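Local coordinates for viral structural protein 4 (Bombyx mori cytoplasmic polyhedrosis virus, PDB 6TZ0) that binds GTP and lies against the viral RNA-dependent RNA polymerase, whose transcription of the double-stranded RNA genome it probably assists, at residues S10-Y13 and E14-G17; L56-H59 and A60-N64; Y73-M76 and I77-N81; T139-S142 and T143-S147; S166-N170 and Y171-L175. All coordinates share one frame; numbering follows the deposited sequence.

All five are local contacts within one turn or so, and each has a buried side and an outer one. Interactions 2, 3 and 4 lie on helices 41-60, 70-79 and 136-146, which pack together through L56, I77, M76, M141 and I145. Interaction 5 borders this group, Y171 and L175 reaching L56, while interaction 1 stands apart and meets interaction 5 through L12 and L167. The chemistry follows the place. Interaction 4 is regular helix up to its last turn, with a hydroxyl bond added; interactions 1 and 3 end helices at a glycine; interaction 2 ends its helix amid basic side chains; interaction 5 starts one with proline. Interactions 2 and 5 also touch the polymerase chain.

Interaction 1: residues S10-Y13 and E14-G17; sequences SKLY and EEYG
E14 lies back along the turn before it, its side chain reaching over the backbone of S10 and against the aliphatic part of K11. E14 CG sits beside the backbone N (chi1 -67°), which lays that methylene 3.2 Å from S10 O, the carbonyl that also receives the backbone bond from E14 N at 2.9 Å. From CG the chain runs out straight, and E14 OE1 ends 3.3 Å from K11 CD. The lysine bends at three successive torsions and crosses E14 at an angle; K11 NZ stays 5.0 Å from E14 OE1: opposite charges near each other, but no ion pair.

L12 makes the matching contact one residue on. The L12 CD1 methyl rests 3.6 Å from E15 OE1, a carboxylate whose other oxygen, OE2, has a long, weak ion pair with K320. Y13 contributes mainly its backbone here, since its ring points off the turn and its OH bonds to I4 O and to the hydroxyl of Y164. Y13 O takes a weak bond from Y16 N, and the Y16 hydroxyl is held in turn by D161.

The chain then leaves the helix at G17, whose phi is positive (87°) and whose N bonds to E14 O at 3.2 Å. Positive phi with two bonds back into the last turn makes this a Schellman motif, closing the short helix 10-15.

Interaction 2: residues L56-H59 and A60-N64; sequences LAKH and AARHN
A60 N bonds to L56 O at 2.9 Å and A61 N to A57 O at 3.0 Å, and with these two backbone bonds the regular pattern of helix 41-60 runs down. Beyond them R62 turns back over the last turn. R62 NH2 comes to the edge of the H59 imidazole, in the plane of the ring, 3.1 Å from H59 ND1, with guanidinium and ring planes almost perpendicular at 85°. A bend at chi3 (-65°) swings the guanidinium group back there, and one of its faces covers K58 O and H59 CA.

On the same side K58 runs alongside R62 and points the same way, its CG 3.9 Å from R62 NH1. The lysine's amine goes past to a salt bridge with E140 of helix 136-146. Packing completes the turn: A60 CB sits 3.3 Å from L56 O, and the L56 side chain goes inward among Y73, M141 and Y171. N64 leaves the turn to bond with R458 and S936 of the polymerase chain.

Two basic groups thus run side by side with their charged ends, K58 NZ and R62 NH1, 5.3 Å apart. The E140 carboxylate probably offsets part of that charge, and R62 and E140 would probably pull the ionisation of H59 in opposite directions.

Interaction 3: residues Y73-M76 and I77-N81; sequences YADM and ITLGN
L79 folds back over D75, and its side chain can be followed out along that residue. L79 CB starts 3.2 Å from D75 O. L79 CG, placed beside the backbone N by a chi1 of -63°, lies farther from D75 O, at 4.0 Å. Past it the L79 CD1 methyl swings alongside the aspartate and stops 3.4 Å from D75 OD1, so the two chains run together and point the same way, with an apolar tip resting against a carboxylate. The amide oxygen of the next side chain along, N81 OD1, approaches D75 CB at 4.0 Å; this oxygen is hydrogen-bonded to a residue close by in the chain.

In the backbone the last turn widens. I77 N and T78 N make ordinary bonds to Y73 O and A74 O. D75 O is then shared: L79 N reaches it weakly, with an N-H...O angle of 129°, whereas G80 N, five residues on, bonds at 2.8 Å from nearly straight beyond the carbonyl. G80 CA adds a CH...O contact of 3.4 Å to M76 O.

The inner side of the helix is apolar: Y73 and I77 pack on L56 of helix 41-60, and M76 on M141 of helix 136-146. This arrangement is that of a wider, pi-type last turn, the i to i+5 bond closing helix 70-79 just where a glycine takes positive phi (69°).

Interaction 4: residues T139-S142 and T143-S147; sequences TEMS and TLIES
M141 and I145 meet one turn apart on the same side of helix 136-146, their side chains passing at a slant. The methionine leaves with CG opposite the backbone N (chi1 -177°) and then bends at both following torsions, bringing the thioether forward along the helix, toward I145. I145 sends its CD1 methyl into that bend, 3.7 Å from M141 CG and as close to M141 SD. L144 also comes near, its CD2 4.3 Å from M141 SD. M76 and I77 of helix 70-79 cover the isoleucine, and M55 and L56 of helix 41-60 the methionine.

T143 faces another way, and its contact is polar. Its hydroxyl stands between backbone N and carbonyl carbon (chi1 60°), turned back toward the preceding turn, where T143 OG1 donates to E140 O at 2.9 Å. L144 N bonds to E140 O as well, at 3.0 Å, and both donors arrive on one face of the carbonyl plane. S142 OG is hydrogen-bonded to V84 N.

The chemistry is thus split by side. Sulfur and methyl groups touch where neighbouring helices pack, while on the exposed side the threonine hydroxyl finds its acceptor within its own helix, giving E140 O two donors.

Interaction 5: residues S166-N170 and Y171-L175; sequences SLIPN and YINQL
Y171 turns its ring back onto P169 through a chi1 of 52°, which sets CG between its backbone N and carbonyl carbon, and a chi2 of 87° that stands the ring broadside to the proline. P169 CB then lies over one face in a CH-pi contact, 4.0 Å from the Y171 ring centroid and 23° off the normal. It is displaced toward the rim, nearest to Y171 CE2. I168 uses the branch opposite its backbone N: I168 CG2 meets the CG2 methyl of I172 at 3.7 Å, the two side chains crossing at about a right angle, and approaches N173 OD1 at 3.6 Å.

P169 occupies the N-cap position. P169 O takes the first backbone bond of the helix, from N173 N at 3.3 Å, and N170 O accepts from Q174 N at 2.9 Å. The Q174 side chain also runs past N170 O, with CG 3.2 Å away, before its amide nitrogen bonds to G65 O.

The turn opens helix 170-176 just after helix 162-166. Y171 packs on L56 and A57 of helix 41-60, while I168 and I172 touch A3 of the N-terminal segment. At its outer side N170 OD1 bonds to T462 of the polymerase chain, so the start of this helix sits between the helices of its own chain and the partner protein.

Interaction 1: residues S10-Y13 and E14-G17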
loop_
_atom_site.group_PDB
_atom_site.type_symbol
_atom_site.label_atom_id
_atom_site.label_comp_id
_atom_site.label_asym_id
_atom_site.label_seq_id
_atom_site.Cartn_x
_atom_site.Cartn_y
_atom_site.Cartn_z
ATOM N N SER B 10 -34.506 -10.589 32.039
ATOM C CA SER B 10 -34.550 -10.247 33.454
ATOM C C SER B 10 -33.391 -10.836 34.236
ATOM O O SER B 10 -32.956 -10.232 35.216
ATOM C CB SER B 10 -35.866 -10.715 34.068
ATOM O OG SER B 10 -35.932 -12.128 34.087
ATOM N N LYS B 11 -32.869 -11.985 33.807
ATOM C CA LYS B 11 -31.819 -12.670 34.552
ATOM C C LYS B 11 -30.491 -11.924 34.468
ATOM O O LYS B 11 -29.717 -11.916 35.436
ATOM C CB LYS B 11 -31.682 -14.090 34.010
ATOM C CG LYS B 11 -30.835 -15.012 34.843
ATOM C CD LYS B 11 -31.497 -15.269 36.181
ATOM C CE LYS B 11 -32.815 -16.006 36.006
ATOM N NZ LYS B 11 -32.617 -17.397 35.521
ATOM N N LEU B 12 -30.229 -11.280 33.327
ATOM C CA LEU B 12 -29.051 -10.432 33.174
ATOM C C LEU B 12 -29.093 -9.244 34.124
ATOM O O LEU B 12 -28.063 -8.844 34.675
ATOM C CB LEU B 12 -28.947 -9.947 31.730
ATOM C CG LEU B 12 -27.814 -8.974 31.405
ATOM C CD1 LEU B 12 -26.458 -9.636 31.556
ATOM C CD2 LEU B 12 -27.992 -8.380 30.027
ATOM N N TYR B 13 -30.275 -8.667 34.329
ATOM C CA TYR B 13 -30.397 -7.587 35.295
ATOM C C TYR B 13 -30.351 -8.104 36.723
ATOM O O TYR B 13 -29.907 -7.382 37.619
ATOM C CB TYR B 13 -31.676 -6.799 35.041
ATOM C CG TYR B 13 -31.599 -5.907 33.829
ATOM C CD1 TYR B 13 -31.052 -4.637 33.914
ATOM C CD2 TYR B 13 -32.052 -6.342 32.596
ATOM C CE1 TYR B 13 -30.974 -3.825 32.810
ATOM C CE2 TYR B 13 -31.975 -5.533 31.485
ATOM C CZ TYR B 13 -31.440 -4.276 31.603
ATOM O OH TYR B 13 -31.358 -3.468 30.502
ATOM N N GLU B 14 -30.789 -9.346 36.956
ATOM C CA GLU B 14 -30.658 -9.937 38.285
ATOM C C GLU B 14 -29.201 -10.163 38.644
ATOM O O GLU B 14 -28.837 -10.157 39.825
ATOM C CB GLU B 14 -31.420 -11.258 38.369
ATOM C CG GLU B 14 -32.921 -11.140 38.279
ATOM C CD GLU B 14 -33.614 -12.454 38.519
ATOM O OE1 GLU B 14 -32.918 -13.484 38.615
ATOM O OE2 GLU B 14 -34.857 -12.458 38.627
ATOM N N GLU B 15 -28.361 -10.396 37.634
ATOM C CA GLU B 15 -26.922 -10.521 37.849
ATOM C C GLU B 15 -26.315 -9.238 38.409
ATOM O O GLU B 15 -25.435 -9.284 39.275
ATOM C CB GLU B 15 -26.262 -10.898 36.528
ATOM C CG GLU B 15 -24.770 -11.038 36.560
ATOM C CD GLU B 15 -24.212 -11.369 35.195
ATOM O OE1 GLU B 15 -25.015 -11.501 34.248
ATOM O OE2 GLU B 15 -22.975 -11.484 35.063
ATOM N N TYR B 16 -26.790 -8.083 37.945
ATOM C CA TYR B 16 -26.291 -6.788 38.393
ATOM C C TYR B 16 -26.813 -6.378 39.764
ATOM O O TYR B 16 -26.440 -5.304 40.247
ATOM C CB TYR B 16 -26.659 -5.725 37.362
ATOM C CG TYR B 16 -25.815 -5.768 36.119
ATOM C CD1 TYR B 16 -24.502 -6.177 36.173
ATOM C CD2 TYR B 16 -26.356 -5.473 34.880
ATOM C CE1 TYR B 16 -23.723 -6.237 35.038
ATOM C CE2 TYR B 16 -25.587 -5.538 33.730
ATOM C CZ TYR B 16 -24.269 -5.924 33.821
ATOM O OH TYR B 16 -23.483 -5.995 32.698
ATOM N N GLY B 17 -27.642 -7.195 40.402
ATOM C CA GLY B 17 -28.258 -6.826 41.654
ATOM C C GLY B 17 -29.546 -6.058 41.510
ATOM O O GLY B 17 -29.913 -5.312 42.423
#

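Interaction 2: residues L56-H59 and A60-N64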
loop_
_atom_site.group_PDB
_atom_site.type_symbol
_atom_site.label_atom_id
_atom_site.label_comp_id
_atom_site.label_asym_id
_atom_site.label_seq_id
_atom_site.Cartn_x
_atom_site.Cartn_y
_atom_site.Cartn_z
ATOM N N LEU B 56 -38.856 -2.777 16.774
ATOM C CA LEU B 56 -37.556 -2.498 16.168
ATOM C C LEU B 56 -36.877 -3.761 15.663
ATOM O O LEU B 56 -36.256 -3.744 14.595
ATOM C CB LEU B 56 -36.647 -1.782 17.160
ATOM C CG LEU B 56 -36.874 -0.293 17.358
ATOM C CD1 LEU B 56 -36.003 0.203 18.473
ATOM C CD2 LEU B 56 -36.522 0.409 16.077
ATOM N N ALA B 57 -36.979 -4.861 16.414
ATOM C CA ALA B 57 -36.407 -6.120 15.947
ATOM C C ALA B 57 -37.121 -6.627 14.701
ATOM O O ALA B 57 -36.473 -7.128 13.768
ATOM C CB ALA B 57 -36.457 -7.160 17.060
ATOM N N LYS B 58 -38.451 -6.462 14.649
ATOM C CA LYS B 58 -39.204 -6.855 13.459
ATOM C C LYS B 58 -38.810 -6.031 12.238
ATOM O O LYS B 58 -38.634 -6.583 11.147
ATOM C CB LYS B 58 -40.703 -6.727 13.712
ATOM C CG LYS B 58 -41.548 -7.125 12.517
ATOM C CD LYS B 58 -43.028 -7.019 12.800
ATOM C CE LYS B 58 -43.475 -5.571 12.816
ATOM N NZ LYS B 58 -44.950 -5.439 12.949
ATOM N N HIS B 59 -38.653 -4.713 12.397
ATOM C CA HIS B 59 -38.281 -3.905 11.237
ATOM C C HIS B 59 -36.831 -4.116 10.830
ATOM O O HIS B 59 -36.503 -3.985 9.648
ATOM C CB HIS B 59 -38.507 -2.415 11.481
ATOM C CG HIS B 59 -39.935 -2.042 11.699
ATOM N ND1 HIS B 59 -40.922 -2.322 10.784
ATOM C CD2 HIS B 59 -40.523 -1.310 12.672
ATOM C CE1 HIS B 59 -42.072 -1.844 11.221
ATOM N NE2 HIS B 59 -41.856 -1.220 12.362
ATOM N N ALA B 60 -35.946 -4.417 11.779
ATOM C CA ALA B 60 -34.550 -4.645 11.429
ATOM C C ALA B 60 -34.326 -5.997 10.778
ATOM O O ALA B 60 -33.367 -6.146 10.016
ATOM C CB ALA B 60 -33.662 -4.526 12.667
ATOM N N ALA B 61 -35.188 -6.980 11.046
ATOM C CA ALA B 61 -35.007 -8.288 10.428
ATOM C C ALA B 61 -35.299 -8.307 8.931
ATOM O O ALA B 61 -34.994 -9.309 8.280
ATOM C CB ALA B 61 -35.885 -9.322 11.126
ATOM N N ARG B 62 -35.867 -7.243 8.364
ATOM C CA ARG B 62 -36.254 -7.260 6.962
ATOM C C ARG B 62 -35.240 -6.629 6.021
ATOM O O ARG B 62 -35.292 -6.907 4.821
ATOM C CB ARG B 62 -37.600 -6.557 6.759
ATOM C CG ARG B 62 -38.770 -7.294 7.367
ATOM C CD ARG B 62 -40.075 -6.864 6.726
ATOM N NE ARG B 62 -40.417 -5.469 6.971
ATOM C CZ ARG B 62 -41.209 -5.056 7.955
ATOM N NH1 ARG B 62 -41.757 -5.930 8.785
ATOM N NH2 ARG B 62 -41.467 -3.764 8.096
ATOM N N HIS B 63 -34.334 -5.779 6.506
ATOM C CA HIS B 63 -33.350 -5.138 5.632
ATOM C C HIS B 63 -31.959 -5.327 6.217
ATOM O O HIS B 63 -31.424 -4.395 6.820
ATOM C CB HIS B 63 -33.659 -3.663 5.462
ATOM C CG HIS B 63 -34.961 -3.388 4.784
ATOM N ND1 HIS B 63 -36.141 -3.222 5.479
ATOM C CD2 HIS B 63 -35.273 -3.249 3.475
ATOM C CE1 HIS B 63 -37.123 -2.993 4.626
ATOM N NE2 HIS B 63 -36.624 -3.010 3.403
ATOM N N ASN B 64 -31.380 -6.512 5.992
ATOM C CA ASN B 64 -29.962 -6.811 6.218
ATOM C C ASN B 64 -29.519 -6.545 7.665
ATOM O O ASN B 64 -28.351 -6.262 7.930
ATOM C CB ASN B 64 -29.093 -6.028 5.223
ATOM C CG ASN B 64 -27.738 -6.660 4.993
ATOM O OD1 ASN B 64 -27.441 -7.728 5.520
ATOM N ND2 ASN B 64 -26.897 -5.988 4.223
#

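Interaction 3: residues Y73-M76 and I77-N81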
loop_
_atom_site.group_PDB
_atom_site.type_symbol
_atom_site.label_atom_id
_atom_site.label_comp_id
_atom_site.label_asym_id
_atom_site.label_seq_id
_atom_site.Cartn_x
_atom_site.Cartn_y
_atom_site.Cartn_z
ATOM N N TYR B 73 -35.902 7.164 13.302
ATOM C CA TYR B 73 -36.281 6.278 14.403
ATOM C C TYR B 73 -35.837 6.834 15.750
ATOM O O TYR B 73 -36.580 6.752 16.737
ATOM C CB TYR B 73 -35.680 4.885 14.203
ATOM C CG TYR B 73 -36.370 3.969 13.216
ATOM C CD1 TYR B 73 -37.518 3.275 13.573
ATOM C CD2 TYR B 73 -35.838 3.744 11.955
ATOM C CE1 TYR B 73 -38.136 2.422 12.687
ATOM C CE2 TYR B 73 -36.451 2.894 11.065
ATOM C CZ TYR B 73 -37.598 2.236 11.437
ATOM O OH TYR B 73 -38.205 1.386 10.547
ATOM N N ALA B 74 -34.632 7.407 15.801
ATOM C CA ALA B 74 -34.119 7.980 17.038
ATOM C C ALA B 74 -34.955 9.166 17.491
ATOM O O ALA B 74 -35.256 9.295 18.681
ATOM C CB ALA B 74 -32.661 8.393 16.853
ATOM N N ASP B 75 -35.368 10.021 16.552
ATOM C CA ASP B 75 -36.212 11.159 16.907
ATOM C C ASP B 75 -37.588 10.712 17.379
ATOM O O ASP B 75 -38.086 11.213 18.394
ATOM C CB ASP B 75 -36.343 12.109 15.722
ATOM C CG ASP B 75 -35.039 12.781 15.373
ATOM O OD1 ASP B 75 -34.175 12.904 16.262
ATOM O OD2 ASP B 75 -34.882 13.198 14.208
ATOM N N MET B 76 -38.187 9.738 16.684
ATOM C CA MET B 76 -39.520 9.261 17.039
ATOM C C MET B 76 -39.544 8.585 18.400
ATOM O O MET B 76 -40.510 8.734 19.153
ATOM C CB MET B 76 -40.017 8.296 15.972
ATOM C CG MET B 76 -40.326 8.950 14.665
ATOM S SD MET B 76 -40.548 7.755 13.361
ATOM C CE MET B 76 -42.016 6.998 13.972
ATOM N N ILE B 77 -38.497 7.840 18.742
ATOM C CA ILE B 77 -38.522 7.139 20.020
ATOM C C ILE B 77 -38.054 8.047 21.149
ATOM O O ILE B 77 -38.732 8.183 22.172
ATOM C CB ILE B 77 -37.682 5.853 19.946
ATOM C CG1 ILE B 77 -38.262 4.909 18.898
ATOM C CG2 ILE B 77 -37.667 5.165 21.288
ATOM C CD1 ILE B 77 -37.344 3.792 18.523
ATOM N N THR B 78 -36.894 8.687 20.986
ATOM C CA THR B 78 -36.269 9.399 22.089
ATOM C C THR B 78 -36.842 10.799 22.257
ATOM O O THR B 78 -37.065 11.248 23.385
ATOM C CB THR B 78 -34.759 9.446 21.862
ATOM O OG1 THR B 78 -34.258 8.111 21.741
ATOM C CG2 THR B 78 -34.049 10.121 23.015
ATOM N N LEU B 79 -37.096 11.507 21.161
ATOM C CA LEU B 79 -37.671 12.835 21.278
ATOM C C LEU B 79 -39.186 12.799 21.282
ATOM O O LEU B 79 -39.817 13.601 21.977
ATOM C CB LEU B 79 -37.179 13.717 20.134
ATOM C CG LEU B 79 -35.681 13.977 20.097
ATOM C CD1 LEU B 79 -35.326 14.717 18.835
ATOM C CD2 LEU B 79 -35.257 14.773 21.302
ATOM N N GLY B 80 -39.779 11.878 20.532
ATOM C CA GLY B 80 -41.220 11.764 20.464
ATOM C C GLY B 80 -41.910 12.901 19.749
ATOM O O GLY B 80 -43.052 13.223 20.081
ATOM N N ASN B 81 -41.256 13.517 18.766
ATOM C CA ASN B 81 -41.799 14.710 18.128
ATOM C C ASN B 81 -42.161 14.525 16.661
ATOM O O ASN B 81 -42.340 15.524 15.956
ATOM C CB ASN B 81 -40.822 15.882 18.265
ATOM C CG ASN B 81 -39.452 15.596 17.673
ATOM O OD1 ASN B 81 -39.186 14.521 17.150
ATOM N ND2 ASN B 81 -38.576 16.582 17.744
#

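Interaction 4: residues T139-S142 and T143-S147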
loop_
_atom_site.group_PDB
_atom_site.type_symbol
_atom_site.label_atom_id
_atom_site.label_comp_id
_atom_site.label_asym_id
_atom_site.label_seq_id
_atom_site.Cartn_x
_atom_site.Cartn_y
_atom_site.Cartn_z
ATOM N N THR B 139 -44.439 4.593 9.392
ATOM C CA THR B 139 -45.843 4.803 9.734
ATOM C C THR B 139 -46.303 3.851 10.826
ATOM O O THR B 139 -47.087 4.237 11.700
ATOM C CB THR B 139 -46.740 4.644 8.510
ATOM O OG1 THR B 139 -46.495 3.377 7.887
ATOM C CG2 THR B 139 -46.536 5.770 7.531
ATOM N N GLU B 140 -45.838 2.601 10.784
ATOM C CA GLU B 140 -46.203 1.641 11.822
ATOM C C GLU B 140 -45.635 2.042 13.183
ATOM O O GLU B 140 -46.350 2.022 14.199
ATOM C CB GLU B 140 -45.726 0.252 11.407
ATOM C CG GLU B 140 -46.116 -0.865 12.334
ATOM C CD GLU B 140 -45.695 -2.214 11.799
ATOM O OE1 GLU B 140 -45.127 -2.256 10.688
ATOM O OE2 GLU B 140 -45.920 -3.231 12.484
ATOM N N MET B 141 -44.364 2.455 13.209
ATOM C CA MET B 141 -43.760 2.959 14.438
ATOM C C MET B 141 -44.423 4.250 14.909
ATOM O O MET B 141 -44.557 4.469 16.119
ATOM C CB MET B 141 -42.259 3.165 14.223
ATOM C CG MET B 141 -41.497 3.625 15.456
ATOM S SD MET B 141 -41.436 2.422 16.785
ATOM C CE MET B 141 -40.139 1.362 16.182
ATOM N N SER B 142 -44.891 5.084 13.977
ATOM C CA SER B 142 -45.570 6.320 14.344
ATOM C C SER B 142 -46.916 6.048 14.992
ATOM O O SER B 142 -47.254 6.677 15.999
ATOM C CB SER B 142 -45.733 7.198 13.109
ATOM O OG SER B 142 -46.425 8.387 13.427
ATOM N N THR B 143 -47.689 5.107 14.444
ATOM C CA THR B 143 -48.964 4.770 15.067
ATOM C C THR B 143 -48.770 4.063 16.397
ATOM O O THR B 143 -49.648 4.134 17.261
ATOM C CB THR B 143 -49.820 3.910 14.138
ATOM O OG1 THR B 143 -49.131 2.696 13.828
ATOM C CG2 THR B 143 -50.137 4.657 12.863
ATOM N N LEU B 144 -47.642 3.375 16.589
ATOM C CA LEU B 144 -47.409 2.779 17.902
ATOM C C LEU B 144 -47.007 3.821 18.943
ATOM O O LEU B 144 -47.499 3.789 20.074
ATOM C CB LEU B 144 -46.375 1.656 17.801
ATOM C CG LEU B 144 -45.993 0.920 19.087
ATOM C CD1 LEU B 144 -45.963 -0.545 18.869
ATOM C CD2 LEU B 144 -44.597 1.317 19.463
ATOM N N ILE B 145 -46.124 4.756 18.584
ATOM C CA ILE B 145 -45.650 5.744 19.554
ATOM C C ILE B 145 -46.717 6.801 19.831
ATOM O O ILE B 145 -46.819 7.299 20.960
ATOM C CB ILE B 145 -44.313 6.342 19.067
ATOM C CG1 ILE B 145 -43.230 5.272 19.104
ATOM C CG2 ILE B 145 -43.830 7.515 19.909
ATOM C CD1 ILE B 145 -41.932 5.708 18.503
ATOM N N GLU B 146 -47.564 7.113 18.843
ATOM C CA GLU B 146 -48.623 8.101 19.026
ATOM C C GLU B 146 -49.648 7.657 20.060
ATOM O O GLU B 146 -50.169 8.485 20.813
ATOM C CB GLU B 146 -49.307 8.363 17.687
ATOM C CG GLU B 146 -50.346 9.457 17.706
ATOM C CD GLU B 146 -51.004 9.649 16.361
ATOM O OE1 GLU B 146 -50.665 8.897 15.424
ATOM O OE2 GLU B 146 -51.860 10.549 16.241
ATOM N N SER B 147 -49.918 6.359 20.139
ATOM C CA SER B 147 -50.918 5.842 21.058
ATOM C C SER B 147 -50.420 5.728 22.490
ATOM O O SER B 147 -51.218 5.413 23.377
ATOM C CB SER B 147 -51.404 4.477 20.580
ATOM O OG SER B 147 -50.356 3.529 20.608
#

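Interaction 5: residues S166-N170 and Y171-L175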
loop_
_atom_site.group_PDB
_atom_site.type_symbol
_atom_site.label_atom_id
_atom_site.label_comp_id
_atom_site.label_asym_id
_atom_site.label_seq_id
_atom_site.Cartn_x
_atom_site.Cartn_y
_atom_site.Cartn_z
ATOM N N SER B 166 -21.624 -5.634 25.324
ATOM C CA SER B 166 -21.520 -6.720 24.360
ATOM C C SER B 166 -22.871 -7.333 24.033
ATOM O O SER B 166 -23.023 -7.936 22.968
ATOM C CB SER B 166 -20.586 -7.805 24.883
ATOM O OG SER B 166 -21.153 -8.446 26.004
ATOM N N LEU B 167 -23.850 -7.191 24.917
ATOM C CA LEU B 167 -25.155 -7.805 24.757
ATOM C C LEU B 167 -26.195 -6.860 24.188
ATOM O O LEU B 167 -27.359 -7.248 24.070
ATOM C CB LEU B 167 -25.631 -8.349 26.101
ATOM C CG LEU B 167 -24.757 -9.479 26.631
ATOM C CD1 LEU B 167 -25.144 -9.844 28.037
ATOM C CD2 LEU B 167 -24.869 -10.680 25.723
ATOM N N ILE B 168 -25.817 -5.636 23.852
ATOM C CA ILE B 168 -26.769 -4.707 23.237
ATOM C C ILE B 168 -27.054 -5.162 21.811
ATOM O O ILE B 168 -26.116 -5.553 21.095
ATOM C CB ILE B 168 -26.216 -3.277 23.276
ATOM C CG1 ILE B 168 -26.097 -2.790 24.721
ATOM C CG2 ILE B 168 -27.082 -2.318 22.498
ATOM C CD1 ILE B 168 -25.382 -1.468 24.868
ATOM N N PRO B 169 -28.315 -5.190 21.376
ATOM C CA PRO B 169 -28.633 -5.564 19.994
ATOM C C PRO B 169 -28.071 -4.577 18.983
ATOM O O PRO B 169 -27.641 -3.471 19.309
ATOM C CB PRO B 169 -30.161 -5.554 19.978
ATOM C CG PRO B 169 -30.544 -5.778 21.371
ATOM C CD PRO B 169 -29.525 -5.095 22.203
ATOM N N ASN B 170 -28.093 -5.002 17.720
ATOM C CA ASN B 170 -27.472 -4.213 16.662
ATOM C C ASN B 170 -28.270 -2.956 16.353
ATOM O O ASN B 170 -27.684 -1.893 16.132
ATOM C CB ASN B 170 -27.306 -5.057 15.401
ATOM C CG ASN B 170 -26.212 -6.088 15.533
ATOM O OD1 ASN B 170 -25.152 -5.814 16.083
ATOM N ND2 ASN B 170 -26.460 -7.279 15.018
ATOM N N TYR B 171 -29.601 -3.054 16.341
ATOM C CA TYR B 171 -30.428 -1.897 16.009
ATOM C C TYR B 171 -30.367 -0.819 17.088
ATOM O O TYR B 171 -30.431 0.376 16.772
ATOM C CB TYR B 171 -31.870 -2.341 15.730
ATOM C CG TYR B 171 -32.513 -3.204 16.796
ATOM C CD1 TYR B 171 -33.163 -2.637 17.883
ATOM C CD2 TYR B 171 -32.475 -4.587 16.707
ATOM C CE1 TYR B 171 -33.745 -3.421 18.856
ATOM C CE2 TYR B 171 -33.057 -5.378 17.672
ATOM C CZ TYR B 171 -33.686 -4.788 18.743
ATOM O OH TYR B 171 -34.267 -5.574 19.707
ATOM N N ILE B 172 -30.178 -1.209 18.348
ATOM C CA ILE B 172 -29.973 -0.220 19.402
ATOM C C ILE B 172 -28.636 0.492 19.217
ATOM O O ILE B 172 -28.541 1.712 19.399
ATOM C CB ILE B 172 -30.101 -0.885 20.784
ATOM C CG1 ILE B 172 -31.494 -1.483 20.946
ATOM C CG2 ILE B 172 -29.864 0.108 21.903
ATOM C CD1 ILE B 172 -32.602 -0.462 20.866
ATOM N N ASN B 173 -27.600 -0.246 18.805
ATOM C CA ASN B 173 -26.319 0.368 18.465
ATOM C C ASN B 173 -26.436 1.309 17.278
ATOM O O ASN B 173 -25.715 2.308 17.210
ATOM C CB ASN B 173 -25.278 -0.701 18.148
ATOM C CG ASN B 173 -24.807 -1.436 19.368
ATOM O OD1 ASN B 173 -24.593 -0.842 20.420
ATOM N ND2 ASN B 173 -24.624 -2.738 19.236
ATOM N N GLN B 174 -27.319 0.997 16.330
ATOM C CA GLN B 174 -27.587 1.918 15.230
ATOM C C GLN B 174 -28.288 3.178 15.719
ATOM O O GLN B 174 -28.086 4.256 15.153
ATOM C CB GLN B 174 -28.424 1.213 14.168
ATOM C CG GLN B 174 -27.712 0.037 13.543
ATOM C CD GLN B 174 -28.606 -0.807 12.675
ATOM O OE1 GLN B 174 -29.763 -0.478 12.446
ATOM N NE2 GLN B 174 -28.093 -1.944 12.247
ATOM N N LEU B 175 -29.104 3.062 16.766
ATOM C CA LEU B 175 -29.783 4.234 17.312
ATOM C C LEU B 175 -28.900 5.096 18.207
ATOM O O LEU B 175 -29.229 6.269 18.404
ATOM C CB LEU B 175 -31.012 3.817 18.111
ATOM C CG LEU B 175 -32.128 3.158 17.320
ATOM C CD1 LEU B 175 -33.196 2.712 18.278
ATOM C CD2 LEU B 175 -32.671 4.120 16.302
#